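PDB 4N5H: Esterase/lipase from Lactobacillus rhamnosus, which probably hydrolyses carboxylic esters, and perhaps transfers their acyl groups, as a serine esterase of the alpha/beta-hydrolase fold. Local coordinates for residues Val186-Lys191 against Tyr246-Ala251. The protein carries 1 engineered substitution. Numbering follows the deposited sequence.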
# COMPACT_ATOMS: atom_id res chain seq x y z
N VAL A 186 25.07 -13.36 -19.37
CA VAL A 186 26.18 -14.20 -18.91
C VAL A 186 26.21 -15.48 -19.75
O VAL A 186 25.96 -16.55 -19.28
CB VAL A 186 26.11 -14.38 -17.42
CG1 VAL A 186 27.40 -15.06 -16.93
CG2 VAL A 186 26.07 -12.97 -16.82
N ALA A 187 26.41 -15.30 -21.02
CA ALA A 187 26.22 -16.40 -21.94
C ALA A 187 27.38 -17.40 -21.98
O ALA A 187 27.18 -18.54 -22.51
CB ALA A 187 25.87 -15.91 -23.32
N GLU A 188 28.55 -17.00 -21.42
CA GLU A 188 29.71 -17.88 -21.33
C GLU A 188 30.12 -18.09 -19.88
O GLU A 188 31.15 -17.57 -19.42
CB GLU A 188 30.86 -17.28 -22.17
CG GLU A 188 30.53 -17.07 -23.62
CD GLU A 188 30.44 -18.39 -24.39
OE1 GLU A 188 31.42 -19.18 -24.36
OE2 GLU A 188 29.43 -18.63 -25.01
N PRO A 189 29.29 -18.83 -19.11
CA PRO A 189 29.53 -18.91 -17.67
C PRO A 189 30.91 -19.53 -17.35
O PRO A 189 31.50 -19.20 -16.28
CB PRO A 189 28.44 -19.80 -17.16
CG PRO A 189 27.67 -20.23 -18.23
CD PRO A 189 27.98 -19.42 -19.43
N SER A 190 31.47 -20.30 -18.28
CA SER A 190 32.81 -20.96 -17.98
C SER A 190 33.92 -19.93 -17.90
O SER A 190 34.97 -20.22 -17.25
CB SER A 190 33.15 -22.07 -19.02
OG SER A 190 32.21 -23.05 -18.88
N LYS A 191 33.71 -18.75 -18.48
CA LYS A 191 34.64 -17.62 -18.36
C LYS A 191 34.41 -16.77 -17.14
O LYS A 191 35.06 -15.70 -16.99
CB LYS A 191 34.49 -16.72 -19.58
CG LYS A 191 34.86 -17.40 -20.86
CD LYS A 191 34.82 -16.36 -21.97
CE LYS A 191 35.09 -16.99 -23.33
NZ LYS A 191 36.39 -17.74 -23.26
N TYR A 246 30.45 -6.71 -18.51
CA TYR A 246 30.76 -6.31 -19.87
C TYR A 246 31.71 -7.34 -20.52
O TYR A 246 31.62 -7.55 -21.73
CB TYR A 246 31.43 -4.91 -19.87
CG TYR A 246 31.77 -4.36 -21.22
CD1 TYR A 246 30.83 -4.25 -22.30
CD2 TYR A 246 33.10 -3.96 -21.48
CE1 TYR A 246 31.16 -3.71 -23.50
CE2 TYR A 246 33.41 -3.42 -22.72
CZ TYR A 246 32.46 -3.28 -23.71
OH TYR A 246 32.78 -2.77 -24.92
N LEU A 247 32.62 -7.94 -19.76
CA LEU A 247 33.50 -8.90 -20.39
C LEU A 247 32.74 -10.05 -21.04
O LEU A 247 33.15 -10.60 -22.06
CB LEU A 247 34.50 -9.51 -19.40
CG LEU A 247 35.68 -8.64 -18.95
CD1 LEU A 247 36.71 -9.65 -18.40
CD2 LEU A 247 36.27 -7.73 -20.05
N GLN A 248 31.63 -10.45 -20.43
CA GLN A 248 30.76 -11.45 -21.08
C GLN A 248 30.18 -11.02 -22.42
O GLN A 248 30.01 -11.81 -23.32
CB GLN A 248 29.62 -11.81 -20.13
CG GLN A 248 30.06 -12.60 -18.94
CD GLN A 248 30.19 -14.09 -19.24
OE1 GLN A 248 29.42 -14.66 -20.01
NE2 GLN A 248 31.21 -14.71 -18.69
N SER A 249 29.74 -9.75 -22.53
CA SER A 249 29.30 -9.23 -23.78
C SER A 249 30.44 -9.21 -24.82
O SER A 249 30.23 -9.57 -25.98
CB SER A 249 28.72 -7.78 -23.60
OG SER A 249 27.44 -7.81 -22.98
N GLN A 250 31.63 -8.81 -24.40
CA GLN A 250 32.80 -8.86 -25.31
C GLN A 250 33.06 -10.30 -25.79
O GLN A 250 33.30 -10.52 -26.96
CB GLN A 250 34.07 -8.33 -24.67
CG GLN A 250 33.93 -6.85 -24.32
CD GLN A 250 35.23 -6.28 -23.77
OE1 GLN A 250 35.68 -6.60 -22.68
NE2 GLN A 250 35.78 -5.37 -24.52
N ALA A 251 33.01 -11.24 -24.89
CA ALA A 251 33.21 -12.66 -25.23
C ALA A 251 32.15 -13.13 -26.18
O ALA A 251 32.43 -13.83 -27.18
CB ALA A 251 33.22 -13.54 -23.99
O HOH W 1 28.06 -13.65 -22.55
O HOH W 2 33.09 -13.19 -17.10
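Gln248 reaches from its helix to the loop at Glu188 and holds that residue's backbone at both ends. Gln248 OE1 accepts from Glu188 N at 2.9 Å, with the donor in the plane of the Gln248 side-chain carbonyl. Gln248 NE2 donates to Glu188 O at 3.0 Å in a fairly straight bond (163°). Glu188 O lies in the plane of the Gln248 amide, but NE2 sits well above the carbonyl plane of Glu188. Lys191 N approaches the same oxygen from the opposite face and closes the turn. The two bonds fix which way round the Gln248 amide lies. Val186 CG1, anti to the backbone N (chi1 -170°), packs 3.7 Å from Gln248 CD. In this alpha/beta-hydrolase fold, the loop 186-191 follows strand 179-183, and helix 246-258 follows the neighbouring parallel strand 235-240. The Val186 side chain also touches residues of the probable nucleophile elbow and catalytic triad, and its backbone is hydrogen-bonded to that of Ser146, the likely nucleophile. One water accepts from Ala187 N and lies within hydrogen-bonding reach of Gln248 O and OE1. Another links Gln248 NE2 with Lys191 O. Lys191 CD and CE lie against Ala251 CB, with Lys191 CD 3.8 Å away. The Glu188 carboxylate turns away from the helix, and its OE1 hydrogen-bonds Ser224 OG.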